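Muconate lactonizing enzyme (Corynebacterium glutamicum, PDB 3I4K) is a magnesium-binding member of the enolase superfamily, pairing an N-terminal capping domain with a TIM-barrel-like domain that holds the metal. Local coordinates at residues 14-20 / 32-38; 274-278 / 303-307; 140-146 / 165-171; 92-96 / 110-114; 330-334 / 344-348. All blocks are in the same frame, centred on the assembly; numbering follows the deposited sequence.

Contact 1. Residues 14-20 / 32-38; sequences RILDVPL and TEQHILL
Leu16 and Ile36 stand at the tight centre of this contact, an antiparallel hydrogen-bonded pair in which Leu16 N lies 2.6 Å from Ile36 O and Ile36 N lies 2.7 Å from Leu16 O. The sheet face they share with Arg14, Val18, Gln34 and Leu38 is the closely packed one. There Leu16 CD1 rests on Leu38 CD2 at 3.9 Å, the two chains meeting at a slant, and Val18 CG1 touches Ile36 CD1 at 4.1 Å. With chi1 at 55°, Val18 sets CG1 between its own backbone N and carbonyl carbon, which leaves this branch against Gln34 O, 3.6 Å away. The two strands form a beta hairpin, the first two of the three-stranded antiparallel sheet of the N-terminal domain, and run at 155° to each other. Helix 366-372 covers Arg14 and Leu38, while the amide of Gln34 leaves the hairpin to bond Leu305 O and Gly57 N. Towards Asp17 and Glu33 the opposite face is looser and partly open to solvent, though helix 66-81 covers its Ile15 and Leu37. His35 ND1 donates to Asp17 OD1 over 2.8 Å, the oxygen being met on its anti side but well out of the carboxylate plane, which stands at 84° to the ring. That same oxygen has a salt bridge to Arg374. Glu33 merely flanks the pair, its OE2 lying 3.8 Å from Asp17 CB.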
# COMPACT_ATOMS: atom_id res chain seq x y z
N ARG A 14 -5.76 26.14 11.30
CA ARG A 14 -6.54 27.34 11.02
C ARG A 14 -7.78 27.01 10.21
O ARG A 14 -7.71 26.30 9.20
CB ARG A 14 -5.71 28.35 10.23
CG ARG A 14 -4.47 28.89 10.94
CD ARG A 14 -3.71 29.86 10.04
NE ARG A 14 -2.60 30.49 10.75
CZ ARG A 14 -1.52 29.85 11.19
NH1 ARG A 14 -1.38 28.55 11.00
NH2 ARG A 14 -0.57 30.52 11.84
N ILE A 15 -8.92 27.54 10.64
CA ILE A 15 -10.17 27.31 9.92
C ILE A 15 -10.28 28.41 8.87
O ILE A 15 -10.23 29.59 9.19
CB ILE A 15 -11.39 27.40 10.85
CG1 ILE A 15 -11.33 26.27 11.89
CG2 ILE A 15 -12.67 27.33 10.02
CD1 ILE A 15 -12.52 26.25 12.84
N LEU A 16 -10.40 28.01 7.61
CA LEU A 16 -10.51 28.97 6.52
C LEU A 16 -11.86 28.86 5.82
O LEU A 16 -12.30 27.77 5.45
CB LEU A 16 -9.40 28.74 5.49
CG LEU A 16 -7.97 28.68 6.01
CD1 LEU A 16 -7.04 28.69 4.81
CD2 LEU A 16 -7.67 29.85 6.93
N ASP A 17 -12.51 30.01 5.64
CA ASP A 17 -13.79 30.06 4.96
C ASP A 17 -13.59 30.82 3.66
O ASP A 17 -13.46 32.04 3.65
CB ASP A 17 -14.85 30.75 5.83
CG ASP A 17 -15.10 30.02 7.14
OD1 ASP A 17 -15.38 28.81 7.11
OD2 ASP A 17 -15.03 30.67 8.21
N VAL A 18 -13.54 30.08 2.55
CA VAL A 18 -13.34 30.69 1.25
C VAL A 18 -14.63 30.58 0.44
O VAL A 18 -15.22 29.51 0.34
CB VAL A 18 -12.19 29.99 0.49
CG1 VAL A 18 -12.45 28.50 0.41
CG2 VAL A 18 -12.06 30.57 -0.91
N PRO A 19 -15.09 31.70 -0.13
CA PRO A 19 -16.32 31.72 -0.93
C PRO A 19 -16.17 31.03 -2.27
O PRO A 19 -15.10 31.05 -2.88
CB PRO A 19 -16.59 33.21 -1.09
CG PRO A 19 -15.97 33.81 0.13
CD PRO A 19 -14.66 33.07 0.19
N LEU A 20 -17.25 30.41 -2.73
CA LEU A 20 -17.24 29.73 -4.01
C LEU A 20 -17.71 30.71 -5.07
O LEU A 20 -18.35 31.72 -4.75
CB LEU A 20 -18.17 28.51 -3.98
CG LEU A 20 -17.61 27.20 -3.42
CD1 LEU A 20 -16.76 27.45 -2.18
CD2 LEU A 20 -18.76 26.25 -3.12
N THR A 32 -21.96 27.99 -0.21
CA THR A 32 -21.68 29.23 -0.91
C THR A 32 -20.20 29.51 -0.65
O THR A 32 -19.60 30.41 -1.23
CB THR A 32 -22.55 30.39 -0.39
OG1 THR A 32 -22.41 30.49 1.03
CG2 THR A 32 -24.01 30.13 -0.74
N GLU A 33 -19.63 28.69 0.23
CA GLU A 33 -18.22 28.77 0.59
C GLU A 33 -17.73 27.44 1.18
O GLU A 33 -18.51 26.68 1.77
CB GLU A 33 -18.01 29.89 1.61
CG GLU A 33 -18.82 29.74 2.88
CD GLU A 33 -18.55 30.84 3.88
OE1 GLU A 33 -19.12 30.79 4.99
OE2 GLU A 33 -17.77 31.76 3.56
N GLN A 34 -16.45 27.14 1.01
CA GLN A 34 -15.90 25.91 1.54
C GLN A 34 -15.18 26.22 2.84
O GLN A 34 -14.61 27.31 3.00
CB GLN A 34 -14.94 25.26 0.54
CG GLN A 34 -14.21 24.02 1.07
CD GLN A 34 -15.14 22.83 1.34
OE1 GLN A 34 -16.16 22.97 2.02
NE2 GLN A 34 -14.77 21.66 0.83
N HIS A 35 -15.23 25.28 3.77
CA HIS A 35 -14.58 25.42 5.06
C HIS A 35 -13.40 24.48 5.05
O HIS A 35 -13.54 23.28 4.82
CB HIS A 35 -15.56 25.05 6.18
CG HIS A 35 -16.92 25.63 5.98
ND1 HIS A 35 -17.15 26.99 5.91
CD2 HIS A 35 -18.12 25.03 5.80
CE1 HIS A 35 -18.43 27.20 5.67
NE2 HIS A 35 -19.05 26.03 5.60
N ILE A 36 -12.22 25.03 5.31
CA ILE A 36 -11.01 24.25 5.29
C ILE A 36 -10.20 24.39 6.56
O ILE A 36 -9.95 25.50 7.03
CB ILE A 36 -10.15 24.69 4.09
CG1 ILE A 36 -10.99 24.58 2.81
CG2 ILE A 36 -8.88 23.85 4.00
CD1 ILE A 36 -10.34 25.15 1.58
N LEU A 37 -9.82 23.27 7.15
CA LEU A 37 -8.98 23.31 8.34
C LEU A 37 -7.56 23.18 7.83
O LEU A 37 -7.08 22.07 7.59
CB LEU A 37 -9.27 22.14 9.28
CG LEU A 37 -8.35 22.20 10.50
CD1 LEU A 37 -8.80 23.36 11.40
CD2 LEU A 37 -8.37 20.89 11.27
N LEU A 38 -6.88 24.31 7.65
CA LEU A 38 -5.50 24.30 7.18
C LEU A 38 -4.61 23.96 8.36
O LEU A 38 -4.47 24.74 9.29
CB LEU A 38 -5.13 25.66 6.60
CG LEU A 38 -3.75 25.80 5.95
CD1 LEU A 38 -3.66 24.93 4.70
CD2 LEU A 38 -3.52 27.26 5.58

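Contact 2. Residues 274-278 / 303-307; sequences LKTTK and TSLEG
Thr277 OG1 faces two side chains of 303-307. It donates to Glu306 OE2 over 2.9 Å, using the anti lone pair of that oxygen, and it lies equally far, 2.9 Å, from Ser304 OG. Its place between the backbone N and carbonyl carbon (chi1 45°) aims it at both, while Thr277 CG2 packs on Glu306 CG at 3.8 Å. Beside this polar cluster runs Lys275, stretched out beyond CG. Its aliphatic part slides past the other loop, CD being 3.2 Å from Ser304 OG and CE 3.2 Å from Thr303 O. A water joins the two ends, accepting from Lys275 NZ at 2.6 Å and bonding Ser304 OG. Both loops follow strands of the TIM-barrel-like domain, 271-274 and 298-301, and so lie at their C-terminal ends, where barrels of this family carry their sites. In the next shell, Ser304 N comes to Glu306 OE2 at 3.0 Å from above the carboxylate plane, so two donors grip one oxygen, and a bend at chi2 (82°) turns the Glu306 carboxylate back towards its own loop. Further out, Lys275 NZ bonds Asp251 OD2, and Lys278 NZ bonds Ala273 O and forms a salt bridge with Asp251 OD1; Asp251 binds the magnesium ion. Tyr105 of helix 104-121 packs on Thr277 and Ser304, and Gly307, the N-cap of helix 308-320, has its N bonded to Glu52.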
# COMPACT_ATOMS: atom_id res chain seq x y z
N LEU A 274 -11.62 7.30 -4.44
CA LEU A 274 -10.51 7.42 -3.51
C LEU A 274 -10.15 8.88 -3.26
O LEU A 274 -9.85 9.63 -4.19
CB LEU A 274 -9.32 6.61 -4.06
CG LEU A 274 -7.83 6.75 -3.76
CD1 LEU A 274 -7.54 7.47 -2.46
CD2 LEU A 274 -7.24 5.34 -3.77
N LYS A 275 -10.20 9.28 -2.00
CA LYS A 275 -9.90 10.65 -1.59
C LYS A 275 -8.91 10.58 -0.43
O LYS A 275 -9.18 9.95 0.60
CB LYS A 275 -11.18 11.35 -1.12
CG LYS A 275 -12.35 11.24 -2.07
CD LYS A 275 -13.58 11.97 -1.51
CE LYS A 275 -14.78 11.85 -2.45
NZ LYS A 275 -16.03 12.38 -1.85
N THR A 276 -7.77 11.24 -0.60
CA THR A 276 -6.74 11.24 0.43
C THR A 276 -7.26 11.79 1.76
O THR A 276 -6.80 11.40 2.83
CB THR A 276 -5.50 12.03 -0.04
OG1 THR A 276 -5.89 13.35 -0.45
CG2 THR A 276 -4.86 11.32 -1.23
N THR A 277 -8.23 12.69 1.68
CA THR A 277 -8.80 13.28 2.89
C THR A 277 -9.71 12.30 3.64
O THR A 277 -9.54 12.08 4.84
CB THR A 277 -9.59 14.57 2.56
OG1 THR A 277 -10.41 14.36 1.40
CG2 THR A 277 -8.62 15.72 2.27
N LYS A 278 -10.66 11.71 2.91
CA LYS A 278 -11.60 10.77 3.49
C LYS A 278 -10.94 9.49 4.03
O LYS A 278 -11.44 8.91 4.99
CB LYS A 278 -12.66 10.39 2.45
CG LYS A 278 -13.63 9.28 2.90
CD LYS A 278 -14.56 8.85 1.74
CE LYS A 278 -13.76 8.39 0.52
NZ LYS A 278 -14.64 7.82 -0.55
N THR A 303 -12.63 13.84 -5.04
CA THR A 303 -12.39 15.03 -4.24
C THR A 303 -13.45 15.27 -3.18
O THR A 303 -14.62 14.93 -3.36
CB THR A 303 -12.32 16.29 -5.13
OG1 THR A 303 -11.96 17.42 -4.34
CG2 THR A 303 -13.66 16.56 -5.80
N SER A 304 -13.01 15.85 -2.07
CA SER A 304 -13.90 16.20 -0.97
C SER A 304 -14.03 17.72 -1.09
O SER A 304 -14.35 18.41 -0.12
CB SER A 304 -13.27 15.84 0.37
OG SER A 304 -13.23 14.44 0.54
N LEU A 305 -13.77 18.22 -2.31
CA LEU A 305 -13.78 19.64 -2.61
C LEU A 305 -12.67 20.31 -1.81
O LEU A 305 -12.90 21.29 -1.09
CB LEU A 305 -15.14 20.28 -2.27
CG LEU A 305 -16.19 20.37 -3.38
CD1 LEU A 305 -15.78 19.57 -4.62
CD2 LEU A 305 -17.51 19.87 -2.82
N GLU A 306 -11.47 19.75 -1.93
CA GLU A 306 -10.30 20.28 -1.24
C GLU A 306 -9.90 21.61 -1.84
O GLU A 306 -10.20 21.91 -3.00
CB GLU A 306 -9.09 19.34 -1.37
CG GLU A 306 -9.24 17.97 -0.72
CD GLU A 306 -9.99 16.97 -1.58
OE1 GLU A 306 -10.35 17.32 -2.73
OE2 GLU A 306 -10.21 15.84 -1.11
N GLY A 307 -9.21 22.42 -1.03
CA GLY A 307 -8.71 23.69 -1.52
C GLY A 307 -7.45 23.36 -2.31
O GLY A 307 -7.23 22.20 -2.66
O HOH W 1 -15.76 13.57 0.45

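Contact 3. Residues 140-146 / 165-171; sequences VTWALGV and NRSFKLK. With ACY (acetic acid), chain I.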
# COMPACT_ATOMS: atom_id res chain seq x y z
N VAL A 140 -9.72 15.15 -15.65
CA VAL A 140 -10.55 15.76 -14.63
C VAL A 140 -12.01 15.80 -15.04
O VAL A 140 -12.36 16.32 -16.10
CB VAL A 140 -10.07 17.20 -14.31
CG1 VAL A 140 -10.95 17.83 -13.22
CG2 VAL A 140 -8.62 17.17 -13.86
N THR A 141 -12.84 15.20 -14.20
CA THR A 141 -14.28 15.16 -14.41
C THR A 141 -14.82 16.39 -13.69
O THR A 141 -14.42 16.66 -12.56
CB THR A 141 -14.92 13.89 -13.77
OG1 THR A 141 -14.39 12.72 -14.39
CG2 THR A 141 -16.44 13.91 -13.93
N TRP A 142 -15.70 17.14 -14.35
CA TRP A 142 -16.27 18.33 -13.73
C TRP A 142 -17.62 18.00 -13.10
O TRP A 142 -18.50 17.45 -13.76
CB TRP A 142 -16.42 19.47 -14.76
CG TRP A 142 -17.05 20.74 -14.21
CD1 TRP A 142 -18.34 21.16 -14.39
CD2 TRP A 142 -16.43 21.71 -13.35
NE1 TRP A 142 -18.56 22.33 -13.70
CE2 TRP A 142 -17.40 22.69 -13.05
CE3 TRP A 142 -15.14 21.84 -12.80
CZ2 TRP A 142 -17.14 23.79 -12.22
CZ3 TRP A 142 -14.87 22.95 -11.97
CH2 TRP A 142 -15.87 23.90 -11.69
N ALA A 143 -17.77 18.31 -11.82
CA ALA A 143 -19.01 18.04 -11.10
C ALA A 143 -19.86 19.30 -10.95
O ALA A 143 -19.37 20.37 -10.59
CB ALA A 143 -18.70 17.46 -9.72
N LEU A 144 -21.15 19.17 -11.24
CA LEU A 144 -22.07 20.28 -11.09
C LEU A 144 -22.92 20.01 -9.86
O LEU A 144 -23.40 18.89 -9.66
CB LEU A 144 -23.00 20.38 -12.30
CG LEU A 144 -22.45 20.79 -13.67
CD1 LEU A 144 -21.78 19.59 -14.33
CD2 LEU A 144 -23.60 21.30 -14.54
N GLY A 145 -23.09 21.02 -9.01
CA GLY A 145 -23.94 20.85 -7.85
C GLY A 145 -25.35 20.75 -8.42
O GLY A 145 -25.51 20.81 -9.64
N VAL A 146 -26.36 20.59 -7.57
CA VAL A 146 -27.72 20.49 -8.08
C VAL A 146 -28.08 21.83 -8.74
O VAL A 146 -28.01 22.88 -8.10
CB VAL A 146 -28.72 20.14 -6.95
CG1 VAL A 146 -28.58 21.11 -5.80
CG2 VAL A 146 -30.15 20.15 -7.49
N ASN A 165 -13.27 19.54 -20.44
CA ASN A 165 -13.71 18.36 -19.70
C ASN A 165 -14.50 17.43 -20.61
O ASN A 165 -15.43 17.85 -21.29
CB ASN A 165 -14.58 18.75 -18.50
CG ASN A 165 -13.92 19.77 -17.61
OD1 ASN A 165 -14.08 20.98 -17.79
ND2 ASN A 165 -13.16 19.29 -16.63
N ARG A 166 -14.11 16.16 -20.61
CA ARG A 166 -14.77 15.16 -21.44
C ARG A 166 -15.78 14.35 -20.63
O ARG A 166 -16.51 13.52 -21.17
CB ARG A 166 -13.71 14.22 -22.04
CG ARG A 166 -12.47 14.95 -22.53
CD ARG A 166 -11.95 14.30 -23.80
NE ARG A 166 -12.99 14.28 -24.83
CZ ARG A 166 -12.85 13.74 -26.03
NH1 ARG A 166 -11.70 13.16 -26.37
NH2 ARG A 166 -13.85 13.78 -26.91
N SER A 167 -15.83 14.60 -19.33
CA SER A 167 -16.76 13.91 -18.45
C SER A 167 -17.33 14.87 -17.40
O SER A 167 -16.62 15.75 -16.88
CB SER A 167 -16.07 12.72 -17.75
OG SER A 167 -15.16 13.16 -16.74
N PHE A 168 -18.61 14.69 -17.11
CA PHE A 168 -19.32 15.52 -16.15
C PHE A 168 -20.11 14.70 -15.13
O PHE A 168 -20.75 13.70 -15.47
CB PHE A 168 -20.26 16.47 -16.90
CG PHE A 168 -19.54 17.51 -17.71
CD1 PHE A 168 -19.08 18.68 -17.10
CD2 PHE A 168 -19.28 17.29 -19.06
CE1 PHE A 168 -18.36 19.62 -17.84
CE2 PHE A 168 -18.57 18.23 -19.80
CZ PHE A 168 -18.11 19.39 -19.19
N LYS A 169 -20.06 15.14 -13.88
CA LYS A 169 -20.75 14.48 -12.78
C LYS A 169 -21.87 15.41 -12.28
O LYS A 169 -21.62 16.57 -11.92
CB LYS A 169 -19.75 14.20 -11.66
CG LYS A 169 -20.33 13.73 -10.34
CD LYS A 169 -19.20 13.58 -9.34
CE LYS A 169 -19.70 13.54 -7.92
NZ LYS A 169 -18.57 13.24 -7.01
N LEU A 170 -23.10 14.89 -12.26
CA LEU A 170 -24.27 15.65 -11.82
C LEU A 170 -24.79 15.22 -10.45
O LEU A 170 -25.26 14.10 -10.27
CB LEU A 170 -25.40 15.47 -12.84
CG LEU A 170 -25.11 15.87 -14.28
CD1 LEU A 170 -26.18 15.33 -15.21
CD2 LEU A 170 -25.02 17.37 -14.37
N LYS A 171 -24.70 16.12 -9.47
CA LYS A 171 -25.18 15.81 -8.13
C LYS A 171 -26.71 15.78 -8.17
O LYS A 171 -27.33 16.52 -8.94
CB LYS A 171 -24.68 16.88 -7.13
CG LYS A 171 -23.19 16.78 -6.79
CD LYS A 171 -22.68 18.01 -6.03
CE LYS A 171 -21.31 17.79 -5.38
NZ LYS A 171 -20.16 17.52 -6.30
C ACY I . -18.68 13.90 -3.07
O ACY I . -19.50 13.32 -2.37
OXT ACY I . -18.22 13.32 -4.18
CH3 ACY I . -18.18 15.27 -2.70
O HOH W 2 -11.77 15.44 -18.87
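The indole of Trp142 and the ring of Phe168 meet rim to rim, with planes 79° apart, and neither covers the other's face. The centroids of the Trp142 five-membered ring and the Phe168 ring are 5.9 Å apart; Phe168 CD1 lies at the indole edge and Trp142 CD1 at the phenyl edge. The two side chains come closest at the root of the indole, where Trp142 CB is 3.6 Å from Phe168 CD1. Arg159 makes a cation-pi contact with the indole, which also meets the ring of Phe331, and NE1 bonds Glu155. A third flat group, the Asn165 amide, holds Val140 O in its own plane, although ND2 sits above the carbonyl plane of that acceptor at 3.1 Å. Further along the same face Leu144 and Leu170 lie side by side, with Leu144 CD1 and Leu170 CD2 3.9 Å apart.

On the other face Ala143 is flanked by two lysines. Lys169 passes it as an extended chain, and its NZ donates to the acetic acid OXT at 2.9 Å while forming salt bridges with Glu226 and Glu329. Lys171 bends at chi4 (63°), bringing NZ to 3.7 Å from Ala143 CB. Where the paired strands begin, the hydroxyls Thr141 OG1 and Ser167 OG share a short hydrogen bond of 2.5 Å. Between the faces runs parallel pairing, with Leu144 N bonded to Lys169 O at 2.7 Å. Helix 149-163 connects the strands, giving the beta-alpha-beta crossover from which TIM-type barrels are built; here the second strand carries Lys169, whose partner Glu226 is a ligand of the magnesium ion.

Contact 4. Residues 92-96 / 110-114; sequences IMADL and VDVAM
Met93 and Met114, both present as selenomethionine, slide past each other in opposite directions between the two helices and, with Ile92, supply much of the buried surface. Met93 leaves the flank of its helix, then doubles over at chi2 (-56°) and again at chi3 (87°). These bends drop its methyl group into the interface: Met93 CE touches Val110 CG1 at 3.8 Å and Met114 SE at 3.9 Å. Its selenium lies across the base of another side chain, with Met93 SE 3.8 Å from Asp111 CB, the two chains meeting at about a right angle. Met114 reaches over more directly, nearly straight as far as the selenium and bent only at its last torsion. Its methyl carbon, Met114 CE, packs on Ile92 CD1 at 3.5 Å, the closest approach of the contact, and Met114 SE lies 4.0 Å from Ile92 CG2. A lighter touch, 4.3 Å from Leu96 CD1 to Val110 CG1, continues the apolar seam on the other side of Met93.

No hydrogen bond crosses between the two segments. Their axes come no closer than 11.4 Å, and long, pliable side chains bridge that distance in a nearly antiparallel pair (164°). Asp111 spends its polar end elsewhere, OD1 accepting from Leu282 N at the start of helix 282-294 in the barrel domain. Helices 89-99 and 104-121 form an antiparallel pair in the N-terminal domain, with helix 66-81 alongside: its Leu81 packs on Ile92, Val110 and Met114, and its Val80 on Leu96. Outward from this layer, Ala94 meets Lys322 of the second subunit.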
# COMPACT_ATOMS: atom_id res chain seq x y z
N ILE A 92 4.03 7.46 13.69
CA ILE A 92 3.19 8.45 14.33
C ILE A 92 1.73 8.19 13.96
O ILE A 92 0.86 8.20 14.82
CB ILE A 92 3.62 9.87 13.91
CG1 ILE A 92 5.03 10.15 14.45
CG2 ILE A 92 2.63 10.90 14.44
CD1 ILE A 92 5.63 11.44 13.98
N MSE A 93 1.48 7.95 12.67
CA MSE A 93 0.11 7.67 12.22
C MSE A 93 -0.44 6.48 12.99
O MSE A 93 -1.61 6.46 13.36
CB MSE A 93 0.09 7.39 10.71
CG MSE A 93 0.46 8.59 9.86
SE MSE A 93 -0.65 10.16 10.20
CE MSE A 93 0.35 10.94 11.66
N ALA A 94 0.41 5.49 13.23
CA ALA A 94 -0.02 4.31 13.97
C ALA A 94 -0.35 4.68 15.42
O ALA A 94 -1.30 4.15 16.00
CB ALA A 94 1.06 3.24 13.94
N ASP A 95 0.42 5.60 16.00
CA ASP A 95 0.15 5.99 17.38
C ASP A 95 -1.09 6.87 17.51
O ASP A 95 -1.66 6.96 18.59
CB ASP A 95 1.36 6.71 17.99
CG ASP A 95 2.55 5.80 18.16
OD1 ASP A 95 2.36 4.63 18.56
OD2 ASP A 95 3.69 6.24 17.90
N LEU A 96 -1.51 7.52 16.43
CA LEU A 96 -2.70 8.36 16.51
C LEU A 96 -3.91 7.51 16.89
O LEU A 96 -4.78 7.95 17.64
CB LEU A 96 -2.97 9.06 15.17
CG LEU A 96 -1.89 10.01 14.64
CD1 LEU A 96 -2.47 10.84 13.51
CD2 LEU A 96 -1.39 10.91 15.78
N VAL A 110 -3.22 15.79 9.32
CA VAL A 110 -1.96 15.56 10.01
C VAL A 110 -1.00 14.77 9.11
O VAL A 110 0.20 15.08 9.02
CB VAL A 110 -2.17 14.78 11.33
CG1 VAL A 110 -0.83 14.58 12.03
CG2 VAL A 110 -3.13 15.53 12.23
N ASP A 111 -1.53 13.76 8.43
CA ASP A 111 -0.74 12.94 7.53
C ASP A 111 -0.13 13.79 6.40
O ASP A 111 1.08 13.77 6.19
CB ASP A 111 -1.62 11.82 6.95
CG ASP A 111 -0.93 11.04 5.84
OD1 ASP A 111 -0.71 11.63 4.76
OD2 ASP A 111 -0.64 9.84 6.03
N VAL A 112 -0.97 14.54 5.69
CA VAL A 112 -0.49 15.36 4.59
C VAL A 112 0.50 16.44 5.03
O VAL A 112 1.48 16.69 4.34
CB VAL A 112 -1.66 16.04 3.85
CG1 VAL A 112 -1.14 17.04 2.84
CG2 VAL A 112 -2.49 14.98 3.14
N ALA A 113 0.24 17.06 6.18
CA ALA A 113 1.14 18.09 6.70
C ALA A 113 2.52 17.49 6.94
O ALA A 113 3.53 18.10 6.62
CB ALA A 113 0.58 18.68 7.99
N MSE A 114 2.55 16.28 7.50
CA MSE A 114 3.81 15.61 7.77
C MSE A 114 4.55 15.23 6.49
O MSE A 114 5.78 15.33 6.42
CB MSE A 114 3.57 14.37 8.63
CG MSE A 114 3.25 14.71 10.06
SE MSE A 114 3.52 13.23 11.25
CE MSE A 114 5.33 12.78 10.76

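Contact 5. Residues 330-334 / 344-348; sequences LFGPQ and EFEYK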
# COMPACT_ATOMS: atom_id res chain seq x y z
N LEU A 330 -10.48 16.21 -9.50
CA LEU A 330 -9.73 17.14 -8.66
C LEU A 330 -9.78 18.55 -9.23
O LEU A 330 -8.78 19.07 -9.73
CB LEU A 330 -8.29 16.65 -8.52
CG LEU A 330 -8.13 15.34 -7.75
CD1 LEU A 330 -6.68 14.89 -7.78
CD2 LEU A 330 -8.60 15.52 -6.31
N PHE A 331 -10.96 19.16 -9.14
CA PHE A 331 -11.23 20.49 -9.65
C PHE A 331 -11.48 21.50 -8.53
O PHE A 331 -11.76 22.67 -8.80
CB PHE A 331 -12.46 20.44 -10.55
CG PHE A 331 -13.72 20.01 -9.83
CD1 PHE A 331 -14.43 20.92 -9.05
CD2 PHE A 331 -14.17 18.70 -9.92
CE1 PHE A 331 -15.59 20.52 -8.36
CE2 PHE A 331 -15.32 18.29 -9.23
CZ PHE A 331 -16.03 19.21 -8.46
N GLY A 332 -11.40 21.04 -7.29
CA GLY A 332 -11.63 21.89 -6.14
C GLY A 332 -11.20 23.34 -6.34
O GLY A 332 -12.05 24.25 -6.28
N PRO A 333 -9.90 23.59 -6.57
CA PRO A 333 -9.34 24.93 -6.77
C PRO A 333 -10.16 25.82 -7.71
O PRO A 333 -10.29 27.02 -7.48
CB PRO A 333 -7.95 24.64 -7.31
CG PRO A 333 -7.58 23.38 -6.58
CD PRO A 333 -8.85 22.57 -6.71
N GLN A 334 -10.72 25.22 -8.76
CA GLN A 334 -11.52 25.96 -9.73
C GLN A 334 -12.86 26.44 -9.18
O GLN A 334 -13.38 27.47 -9.61
CB GLN A 334 -11.77 25.11 -10.98
CG GLN A 334 -10.52 24.81 -11.78
CD GLN A 334 -10.84 24.24 -13.15
OE1 GLN A 334 -11.48 23.19 -13.27
NE2 GLN A 334 -10.41 24.94 -14.19
N GLU A 344 -0.59 28.90 -9.59
CA GLU A 344 -1.87 28.52 -10.15
C GLU A 344 -1.75 27.15 -10.80
O GLU A 344 -0.69 26.78 -11.30
CB GLU A 344 -2.33 29.55 -11.19
CG GLU A 344 -2.51 30.94 -10.63
CD GLU A 344 -3.06 31.91 -11.66
OE1 GLU A 344 -3.29 33.09 -11.30
OE2 GLU A 344 -3.28 31.50 -12.82
N PHE A 345 -2.85 26.39 -10.78
CA PHE A 345 -2.88 25.06 -11.37
C PHE A 345 -3.14 25.24 -12.85
O PHE A 345 -3.70 26.25 -13.26
CB PHE A 345 -4.00 24.23 -10.74
CG PHE A 345 -3.73 23.81 -9.33
CD1 PHE A 345 -2.87 22.75 -9.06
CD2 PHE A 345 -4.33 24.47 -8.26
CE1 PHE A 345 -2.61 22.36 -7.75
CE2 PHE A 345 -4.08 24.09 -6.94
CZ PHE A 345 -3.22 23.03 -6.69
N GLU A 346 -2.74 24.27 -13.66
CA GLU A 346 -2.96 24.37 -15.10
C GLU A 346 -4.01 23.39 -15.56
O GLU A 346 -3.73 22.20 -15.71
CB GLU A 346 -1.66 24.11 -15.86
CG GLU A 346 -0.47 24.87 -15.34
CD GLU A 346 0.76 24.66 -16.20
OE1 GLU A 346 1.87 24.95 -15.71
OE2 GLU A 346 0.61 24.22 -17.36
N TYR A 347 -5.22 23.89 -15.78
CA TYR A 347 -6.33 23.07 -16.25
C TYR A 347 -6.57 23.34 -17.72
O TYR A 347 -7.04 24.42 -18.08
CB TYR A 347 -7.62 23.41 -15.49
CG TYR A 347 -7.64 22.97 -14.05
CD1 TYR A 347 -8.04 21.67 -13.70
CD2 TYR A 347 -7.27 23.85 -13.03
CE1 TYR A 347 -8.06 21.27 -12.37
CE2 TYR A 347 -7.29 23.45 -11.70
CZ TYR A 347 -7.69 22.16 -11.37
OH TYR A 347 -7.70 21.78 -10.05
N LYS A 348 -6.23 22.38 -18.57
CA LYS A 348 -6.45 22.56 -19.99
C LYS A 348 -6.74 21.23 -20.67
O LYS A 348 -6.24 20.19 -20.25
CB LYS A 348 -5.25 23.25 -20.66
CG LYS A 348 -3.95 22.47 -20.60
CD LYS A 348 -2.85 23.22 -21.35
CE LYS A 348 -1.51 22.49 -21.25
NZ LYS A 348 -0.40 23.26 -21.90
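Phe345 is the first residue of 344-348 to touch the other segment, its ring coming obliquely to the proline so that CE2 lies 3.6 Å from Pro333 CG. Two residues on, Tyr347 carries most of the contact. With CG anti to its carbonyl carbon (chi1 -71°), the ring is carried towards 330-334 and lays one face on the amide of Gln334; the planes are only 14° apart, in an offset stack. Gln334 CD stands 3.5 Å above the ring plane towards the rim, and Gln334 NE2 is 3.4 Å from Tyr347 CG. The amide oxygen has its own partner, Arg159, which should help hold the amide flat in this position. Tyr347 belongs to the short strand 347-348 at the outer edge of the barrel sheet, beside 351-353, and its ring reaches from there to the start of helix 332-335. Gln334 CG adds a CH-pi contact over the same ring, 3.8 Å from the Tyr347 centroid. At the far end Tyr347 OH donates to Leu330 O over 2.9 Å, with that carbonyl oxygen at the ring edge, and Pro333 CD lies 3.6 Å from the hydroxyl.

How the contacts relate
Contact 2 lies near the centre of the molecule and touches contacts 1 and 5. Contact 1, from the N-terminal domain, reaches it where Gln34 NE2 lies 2.7 Å from Leu305 O, a probable hydrogen bond across the domain boundary. Contact 5 packs against the same loop, Leu305 CD1 being 3.9 Å from Phe331 CZ, and Phe331 also abuts contact 3, with its CZ 3.4 Å from Ala143 CB. Contacts 2 and 3 both border the magnesium site, the side chains of Lys275 and Lys169 each lying about 4 Å from the ion. Contact 4 touches none of the others; its nearest atoms are about 5 Å from contact 2, its centre about 32 Å from that of contact 3.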